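Local coordinates for protein Afp2 (PDB 6RBN) that probably forms part of the helical sheath around the inner tube of a contractile injection system, the anti-feeding prophage of Serratia entomophila, at residues Gly123-Phe127 against Asn257-Arg261; Asp307-Val313 against Ile330-Ala336. One frame throughout, in Å; residues are numbered along the deposited sequence.

Contact 1 of 2, residues Gly123-Phe127 against Asn257-Arg261; sequences GYRIF and NAVER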
ATOM      1  N   GLY C 123     -79.479 -11.691  27.499  1.00 78.02           N
ATOM      2  CA  GLY C 123     -78.508 -10.616  27.451  1.00 78.02           C
ATOM      3  C   GLY C 123     -78.469  -9.830  26.157  1.00 78.02           C
ATOM      4  O   GLY C 123     -77.411  -9.729  25.531  1.00 78.02           O
ATOM      5  N   TYR C 124     -79.602  -9.268  25.738  1.00 77.20           N
ATOM      6  CA  TYR C 124     -79.696  -8.594  24.450  1.00 77.20           C
ATOM      7  C   TYR C 124     -79.676  -7.073  24.533  1.00 77.20           C
ATOM      8  O   TYR C 124     -79.961  -6.423  23.522  1.00 77.20           O
ATOM      9  CB  TYR C 124     -80.939  -9.053  23.702  1.00 77.20           C
ATOM     10  CG  TYR C 124     -80.745 -10.366  23.003  1.00 77.20           C
ATOM     11  CD1 TYR C 124     -80.063 -10.423  21.799  1.00 77.20           C
ATOM     12  CD2 TYR C 124     -81.238 -11.544  23.538  1.00 77.20           C
ATOM     13  CE1 TYR C 124     -79.873 -11.612  21.145  1.00 77.20           C
ATOM     14  CE2 TYR C 124     -81.055 -12.744  22.886  1.00 77.20           C
ATOM     15  CZ  TYR C 124     -80.370 -12.771  21.689  1.00 77.20           C
ATOM     16  OH  TYR C 124     -80.182 -13.963  21.036  1.00 77.20           O
ATOM     17  N   ARG C 125     -79.365  -6.503  25.706  1.00 73.49           N
ATOM     18  CA  ARG C 125     -79.034  -5.079  25.883  1.00 73.49           C
ATOM     19  C   ARG C 125     -80.188  -4.155  25.498  1.00 73.49           C
ATOM     20  O   ARG C 125     -79.990  -3.122  24.858  1.00 73.49           O
ATOM     21  CB  ARG C 125     -77.780  -4.691  25.096  1.00 73.49           C
ATOM     22  CG  ARG C 125     -76.545  -5.516  25.363  1.00 73.49           C
ATOM     23  CD  ARG C 125     -76.033  -5.366  26.768  1.00 73.49           C
ATOM     24  NE  ARG C 125     -76.499  -6.419  27.660  1.00 73.49           N
ATOM     25  CZ  ARG C 125     -76.350  -6.386  28.978  1.00 73.49           C
ATOM     26  NH1 ARG C 125     -75.754  -5.350  29.540  1.00 73.49           N
ATOM     27  NH2 ARG C 125     -76.791  -7.381  29.730  1.00 73.49           N
ATOM     28  N   ILE C 126     -81.402  -4.533  25.872  1.00 71.36           N
ATOM     29  CA  ILE C 126     -82.580  -3.772  25.528  1.00 71.36           C
ATOM     30  C   ILE C 126     -83.104  -3.057  26.768  1.00 71.36           C
ATOM     31  O   ILE C 126     -82.649  -3.286  27.883  1.00 71.36           O
ATOM     32  CB  ILE C 126     -83.654  -4.668  24.859  1.00 71.36           C
ATOM     33  CG1 ILE C 126     -83.781  -6.016  25.577  1.00 71.36           C
ATOM     34  CG2 ILE C 126     -83.325  -4.880  23.399  1.00 71.36           C
ATOM     35  CD1 ILE C 126     -84.774  -6.073  26.700  1.00 71.36           C
ATOM     36  N   PHE C 127     -84.066  -2.162  26.568  1.00 69.60           N
ATOM     37  CA  PHE C 127     -84.712  -1.452  27.664  1.00 69.60           C
ATOM     38  C   PHE C 127     -86.210  -1.445  27.408  1.00 69.60           C
ATOM     39  O   PHE C 127     -86.655  -1.013  26.343  1.00 69.60           O
ATOM     40  CB  PHE C 127     -84.184  -0.023  27.789  1.00 69.60           C
ATOM     41  CG  PHE C 127     -84.658   0.690  29.017  1.00 69.60           C
ATOM     42  CD1 PHE C 127     -84.074   0.433  30.246  1.00 69.60           C
ATOM     43  CD2 PHE C 127     -85.690   1.608  28.953  1.00 69.60           C
ATOM     44  CE1 PHE C 127     -84.503   1.080  31.380  1.00 69.60           C
ATOM     45  CE2 PHE C 127     -86.126   2.256  30.087  1.00 69.60           C
ATOM     46  CZ  PHE C 127     -85.531   1.989  31.301  1.00 69.60           C
ATOM     47  N   ASN C 257     -75.903   0.542  28.241  1.00 67.59           N
ATOM     48  CA  ASN C 257     -76.386  -0.224  27.097  1.00 67.59           C
ATOM     49  C   ASN C 257     -75.925   0.380  25.780  1.00 67.59           C
ATOM     50  O   ASN C 257     -75.708  -0.349  24.812  1.00 67.59           O
ATOM     51  CB  ASN C 257     -77.909  -0.316  27.119  1.00 67.59           C
ATOM     52  CG  ASN C 257     -78.420  -1.149  28.262  1.00 67.59           C
ATOM     53  OD1 ASN C 257     -77.827  -2.161  28.616  1.00 67.59           O
ATOM     54  ND2 ASN C 257     -79.536  -0.736  28.841  1.00 67.59           N
ATOM     55  N   ALA C 258     -75.756   1.700  25.728  1.00 67.45           N
ATOM     56  CA  ALA C 258     -75.184   2.316  24.538  1.00 67.45           C
ATOM     57  C   ALA C 258     -73.692   2.037  24.437  1.00 67.45           C
ATOM     58  O   ALA C 258     -73.156   1.889  23.335  1.00 67.45           O
ATOM     59  CB  ALA C 258     -75.450   3.820  24.550  1.00 67.45           C
ATOM     60  N   VAL C 259     -73.005   1.967  25.577  1.00 66.95           N
ATOM     61  CA  VAL C 259     -71.574   1.683  25.581  1.00 66.95           C
ATOM     62  C   VAL C 259     -71.323   0.217  25.248  1.00 66.95           C
ATOM     63  O   VAL C 259     -70.426  -0.112  24.463  1.00 66.95           O
ATOM     64  CB  VAL C 259     -70.968   2.077  26.940  1.00 66.95           C
ATOM     65  CG1 VAL C 259     -69.536   1.645  27.048  1.00 66.95           C
ATOM     66  CG2 VAL C 259     -71.035   3.561  27.119  1.00 66.95           C
ATOM     67  N   GLU C 260     -72.131  -0.679  25.819  1.00 67.83           N
ATOM     68  CA  GLU C 260     -71.939  -2.112  25.615  1.00 67.83           C
ATOM     69  C   GLU C 260     -72.260  -2.530  24.190  1.00 67.83           C
ATOM     70  O   GLU C 260     -71.653  -3.469  23.667  1.00 67.83           O
ATOM     71  CB  GLU C 260     -72.788  -2.889  26.618  1.00 67.83           C
ATOM     72  CG  GLU C 260     -72.206  -2.834  28.009  1.00 67.83           C
ATOM     73  CD  GLU C 260     -73.120  -3.319  29.100  1.00 67.83           C
ATOM     74  OE1 GLU C 260     -74.308  -3.569  28.831  1.00 67.83           O
ATOM     75  OE2 GLU C 260     -72.651  -3.427  30.244  1.00 67.83           O
ATOM     76  N   ARG C 261     -73.193  -1.841  23.536  1.00 70.77           N
ATOM     77  CA  ARG C 261     -73.492  -2.178  22.149  1.00 70.77           C
ATOM     78  C   ARG C 261     -72.469  -1.578  21.196  1.00 70.77           C
ATOM     79  O   ARG C 261     -72.074  -2.225  20.222  1.00 70.77           O
ATOM     80  CB  ARG C 261     -74.902  -1.721  21.780  1.00 70.77           C
ATOM     81  CG  ARG C 261     -76.003  -2.534  22.429  1.00 70.77           C
ATOM     82  CD  ARG C 261     -77.369  -1.945  22.129  1.00 70.77           C
ATOM     83  NE  ARG C 261     -77.721  -2.067  20.720  1.00 70.77           N
ATOM     84  CZ  ARG C 261     -78.373  -3.102  20.203  1.00 70.77           C
ATOM     85  NH1 ARG C 261     -78.757  -4.103  20.983  1.00 70.77           N
ATOM     86  NH2 ARG C 261     -78.650  -3.133  18.908  1.00 70.77           N
TER

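Contact 2 of 2, residues Asp307-Val313 against Ile330-Ala336; sequences DAWFVQV and IIKIGLA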
ATOM      1  N   ASP C 307     -60.068   8.979  36.451  1.00 75.50           N
ATOM      2  CA  ASP C 307     -61.284   8.823  37.235  1.00 75.50           C
ATOM      3  C   ASP C 307     -62.514   8.561  36.383  1.00 75.50           C
ATOM      4  O   ASP C 307     -63.593   8.334  36.939  1.00 75.50           O
ATOM      5  CB  ASP C 307     -61.541  10.065  38.090  1.00 75.50           C
ATOM      6  CG  ASP C 307     -60.531  10.232  39.207  1.00 75.50           C
ATOM      7  OD1 ASP C 307     -59.992   9.213  39.690  1.00 75.50           O
ATOM      8  OD2 ASP C 307     -60.282  11.385  39.611  1.00 75.50           O
ATOM      9  N   ALA C 308     -62.387   8.589  35.059  1.00 69.64           N
ATOM     10  CA  ALA C 308     -63.524   8.430  34.166  1.00 69.64           C
ATOM     11  C   ALA C 308     -63.678   7.008  33.648  1.00 69.64           C
ATOM     12  O   ALA C 308     -64.789   6.475  33.648  1.00 69.64           O
ATOM     13  CB  ALA C 308     -63.406   9.405  32.995  1.00 69.64           C
ATOM     14  N   TRP C 309     -62.595   6.381  33.193  1.00 65.11           N
ATOM     15  CA  TRP C 309     -62.665   4.992  32.769  1.00 65.11           C
ATOM     16  C   TRP C 309     -61.322   4.318  32.999  1.00 65.11           C
ATOM     17  O   TRP C 309     -60.294   4.976  33.152  1.00 65.11           O
ATOM     18  CB  TRP C 309     -63.068   4.858  31.291  1.00 65.11           C
ATOM     19  CG  TRP C 309     -61.986   5.202  30.312  1.00 65.11           C
ATOM     20  CD1 TRP C 309     -61.125   4.334  29.713  1.00 65.11           C
ATOM     21  CD2 TRP C 309     -61.633   6.503  29.835  1.00 65.11           C
ATOM     22  NE1 TRP C 309     -60.266   5.006  28.890  1.00 65.11           N
ATOM     23  CE2 TRP C 309     -60.557   6.343  28.948  1.00 65.11           C
ATOM     24  CE3 TRP C 309     -62.126   7.786  30.071  1.00 65.11           C
ATOM     25  CZ2 TRP C 309     -59.963   7.417  28.296  1.00 65.11           C
ATOM     26  CZ3 TRP C 309     -61.534   8.849  29.425  1.00 65.11           C
ATOM     27  CH2 TRP C 309     -60.465   8.660  28.549  1.00 65.11           C
ATOM     28  N   PHE C 310     -61.345   2.987  33.022  1.00 63.52           N
ATOM     29  CA  PHE C 310     -60.131   2.191  32.913  1.00 63.52           C
ATOM     30  C   PHE C 310     -60.418   0.988  32.031  1.00 63.52           C
ATOM     31  O   PHE C 310     -61.522   0.442  32.038  1.00 63.52           O
ATOM     32  CB  PHE C 310     -59.579   1.738  34.283  1.00 63.52           C
ATOM     33  CG  PHE C 310     -60.454   0.759  35.025  1.00 63.52           C
ATOM     34  CD1 PHE C 310     -61.444   1.210  35.874  1.00 63.52           C
ATOM     35  CD2 PHE C 310     -60.244  -0.611  34.920  1.00 63.52           C
ATOM     36  CE1 PHE C 310     -62.233   0.321  36.570  1.00 63.52           C
ATOM     37  CE2 PHE C 310     -61.038  -1.502  35.602  1.00 63.52           C
ATOM     38  CZ  PHE C 310     -62.031  -1.035  36.431  1.00 63.52           C
ATOM     39  N   VAL C 311     -59.412   0.588  31.260  1.00 63.32           N
ATOM     40  CA  VAL C 311     -59.457  -0.612  30.432  1.00 63.32           C
ATOM     41  C   VAL C 311     -58.187  -1.396  30.712  1.00 63.32           C
ATOM     42  O   VAL C 311     -57.094  -0.822  30.703  1.00 63.32           O
ATOM     43  CB  VAL C 311     -59.559  -0.274  28.931  1.00 63.32           C
ATOM     44  CG1 VAL C 311     -59.526  -1.534  28.094  1.00 63.32           C
ATOM     45  CG2 VAL C 311     -60.815   0.507  28.632  1.00 63.32           C
ATOM     46  N   GLN C 312     -58.318  -2.695  30.973  1.00 66.75           N
ATOM     47  CA  GLN C 312     -57.139  -3.510  31.215  1.00 66.75           C
ATOM     48  C   GLN C 312     -57.327  -4.934  30.712  1.00 66.75           C
ATOM     49  O   GLN C 312     -58.419  -5.502  30.797  1.00 66.75           O
ATOM     50  CB  GLN C 312     -56.767  -3.495  32.699  1.00 66.75           C
ATOM     51  CG  GLN C 312     -57.839  -3.960  33.638  1.00 66.75           C
ATOM     52  CD  GLN C 312     -57.448  -3.746  35.077  1.00 66.75           C
ATOM     53  OE1 GLN C 312     -56.328  -3.329  35.367  1.00 66.75           O
ATOM     54  NE2 GLN C 312     -58.373  -3.998  35.984  1.00 66.75           N
ATOM     55  N   VAL C 313     -56.244  -5.491  30.177  1.00 69.99           N
ATOM     56  CA  VAL C 313     -56.197  -6.840  29.625  1.00 69.99           C
ATOM     57  C   VAL C 313     -54.753  -7.333  29.691  1.00 69.99           C
ATOM     58  O   VAL C 313     -53.812  -6.576  29.421  1.00 69.99           O
ATOM     59  CB  VAL C 313     -56.784  -6.871  28.196  1.00 69.99           C
ATOM     60  CG1 VAL C 313     -56.121  -5.850  27.292  1.00 69.99           C
ATOM     61  CG2 VAL C 313     -56.665  -8.252  27.585  1.00 69.99           C
ATOM     62  N   ILE C 330     -60.368 -11.969  27.483  1.00 67.87           N
ATOM     63  CA  ILE C 330     -61.125 -11.347  28.557  1.00 67.87           C
ATOM     64  C   ILE C 330     -60.595  -9.942  28.781  1.00 67.87           C
ATOM     65  O   ILE C 330     -59.439  -9.749  29.168  1.00 67.87           O
ATOM     66  CB  ILE C 330     -61.073 -12.177  29.842  1.00 67.87           C
ATOM     67  CG1 ILE C 330     -61.777 -13.508  29.617  1.00 67.87           C
ATOM     68  CG2 ILE C 330     -61.736 -11.430  30.967  1.00 67.87           C
ATOM     69  CD1 ILE C 330     -61.650 -14.448  30.757  1.00 67.87           C
ATOM     70  N   ILE C 331     -61.449  -8.965  28.526  1.00 65.97           N
ATOM     71  CA  ILE C 331     -61.195  -7.579  28.874  1.00 65.97           C
ATOM     72  C   ILE C 331     -61.949  -7.324  30.172  1.00 65.97           C
ATOM     73  O   ILE C 331     -62.824  -8.100  30.555  1.00 65.97           O
ATOM     74  CB  ILE C 331     -61.677  -6.638  27.747  1.00 65.97           C
ATOM     75  CG1 ILE C 331     -61.364  -7.223  26.370  1.00 65.97           C
ATOM     76  CG2 ILE C 331     -60.995  -5.280  27.809  1.00 65.97           C
ATOM     77  CD1 ILE C 331     -59.905  -7.373  26.044  1.00 65.97           C
ATOM     78  N   LYS C 332     -61.603  -6.257  30.886  1.00 64.48           N
ATOM     79  CA  LYS C 332     -62.533  -5.721  31.868  1.00 64.48           C
ATOM     80  C   LYS C 332     -62.444  -4.206  31.883  1.00 64.48           C
ATOM     81  O   LYS C 332     -61.353  -3.631  31.917  1.00 64.48           O
ATOM     82  CB  LYS C 332     -62.331  -6.315  33.269  1.00 64.48           C
ATOM     83  CG  LYS C 332     -61.014  -6.123  33.950  1.00 64.48           C
ATOM     84  CD  LYS C 332     -61.120  -6.733  35.330  1.00 64.48           C
ATOM     85  CE  LYS C 332     -61.256  -8.242  35.247  1.00 64.48           C
ATOM     86  NZ  LYS C 332     -61.279  -8.881  36.589  1.00 64.48           N
ATOM     87  N   ILE C 333     -63.610  -3.573  31.810  1.00 63.16           N
ATOM     88  CA  ILE C 333     -63.755  -2.143  31.587  1.00 63.16           C
ATOM     89  C   ILE C 333     -64.624  -1.594  32.706  1.00 63.16           C
ATOM     90  O   ILE C 333     -65.675  -2.162  33.010  1.00 63.16           O
ATOM     91  CB  ILE C 333     -64.392  -1.867  30.211  1.00 63.16           C
ATOM     92  CG1 ILE C 333     -63.526  -2.450  29.097  1.00 63.16           C
ATOM     93  CG2 ILE C 333     -64.588  -0.384  29.990  1.00 63.16           C
ATOM     94  CD1 ILE C 333     -64.211  -2.571  27.783  1.00 63.16           C
ATOM     95  N   GLY C 334     -64.186  -0.519  33.327  1.00 64.07           N
ATOM     96  CA  GLY C 334     -64.999   0.167  34.316  1.00 64.07           C
ATOM     97  C   GLY C 334     -65.093   1.633  33.969  1.00 64.07           C
ATOM     98  O   GLY C 334     -64.121   2.233  33.532  1.00 64.07           O
ATOM     99  N   LEU C 335     -66.282   2.200  34.158  1.00 64.10           N
ATOM    100  CA  LEU C 335     -66.516   3.581  33.758  1.00 64.10           C
ATOM    101  C   LEU C 335     -67.648   4.164  34.592  1.00 64.10           C
ATOM    102  O   LEU C 335     -68.573   3.450  34.975  1.00 64.10           O
ATOM    103  CB  LEU C 335     -66.806   3.661  32.252  1.00 64.10           C
ATOM    104  CG  LEU C 335     -67.951   2.896  31.588  1.00 64.10           C
ATOM    105  CD1 LEU C 335     -69.175   3.758  31.427  1.00 64.10           C
ATOM    106  CD2 LEU C 335     -67.505   2.344  30.253  1.00 64.10           C
ATOM    107  N   ALA C 336     -67.556   5.461  34.873  1.00 67.47           N
ATOM    108  CA  ALA C 336     -68.433   6.139  35.819  1.00 67.47           C
ATOM    109  C   ALA C 336     -69.413   7.044  35.086  1.00 67.47           C
ATOM    110  O   ALA C 336     -69.026   7.760  34.158  1.00 67.47           O
ATOM    111  CB  ALA C 336     -67.619   6.954  36.823  1.00 67.47           C
TER

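Contact 1 of 2, residues Gly123-Phe127 against Asn257-Arg261
Arg125, in a left-handed backbone conformation (phi 62°, psi 41°), reaches from the loop across to helix 250-267 and is modelled in a salt bridge with Glu260, too short for its geometry to be trusted. The guanidinium and carboxylate planes are turned 47° apart. Bends at chi2 and chi3 turn the arginine chain toward the acid. The stronger acidic partner of this guanidinium is Glu14 of a neighbouring Afp3 chain, so its charge probably serves both the fold and the subunit interface. One residue beyond Glu260 on the helix, the aliphatic part of Arg261 packs alongside the base of Arg125, with Arg261 CG 3.9 Å from Arg125 CB. A bend at chi3 turns the Arg261 guanidinium so that its edge faces the backbone carbonyl of Tyr124, NH1 of Arg261 standing 3.6 Å from Tyr124 O. Asn257 brings its ND2 to 4.1 Å from Ile126 O, a loose approach. Gly123, with positive phi, is the C-prime residue of the Schellman motif ending helix 112-122; from there the loop touches helix 250-267 chiefly at Arg125 and enters strand 127-129, while Ile126 packs back on helices 90-97 and 112-122.

Contact 2 of 2, residues Asp307-Val313 against Ile330-Ala336
Phe310 lays one face of its ring over Gly334, its partner on the opposite strand, and uses the room that a residue without a side chain leaves there. Gly334 CA makes a CH-pi contact 4.0 Å from the Phe310 ring centroid, and the backbone N of Gly334 also sits over the middle of the ring. With chi1 at 67°, Phe310 CG stands between its own backbone N and carbonyl carbon, which swings the ring across to the other strand. Beneath it the pair is hydrogen-bonded in both directions, Phe310 N to Gly334 O at 2.9 Å and Gly334 N to Phe310 O at 3.1 Å. On the same face Gln312 and Lys332 meet obliquely through their CG methylenes, 3.9 Å apart; the lysine NZ continues to Ser17 O of a neighbouring Afp3 chain.

The other face is a row of apolar bumps. Val311 and Ile333 point the same way side by side, Val311 CG2 lying 4.0 Å from Ile333 CG1, while the other Val311 methyl, CG1, leans toward Ile331 CG2. Beyond them Ile331 CD1 fits against Val313 CG2 at 3.7 Å. Trp309 and Leu335 touch only at their CB atoms before their ends part: the indole goes to helix 277-295, where NE1 bonds to Asp288, and the leucine to helix 250-267.

The strands run antiparallel, their axes 4.8 Å apart, as a two-stranded ribbon of the sheath C-terminal domain. A strand of another chain, Afp3, pairs in parallel with Ile330, Ile333 and Gly334, extending the sheet between subunits, the strand-sharing seen in contractile sheaths.

Overall arrangement
The two contacts follow one another along the chain, contact 1 closing before contact 2 opens, and their centres are about 17 Å apart. Contact 1 brings a loop of the subtilisin-like domain against helix 250-267 of the C-terminal domain; contact 2 lies wholly within the latter. That helix links them: its Val259 CG1 is 3.9 Å from Leu335 CD2 of the ribbon, so one helix meets the loop of contact 1 and also packs on the two-stranded sheet. The sheet of contact 2 runs on into an Afp3 chain, consistent with a C-terminal domain that ties its subunit to neighbours in the sheath; contact 1, at the junction of the two domains, also reaches Afp3.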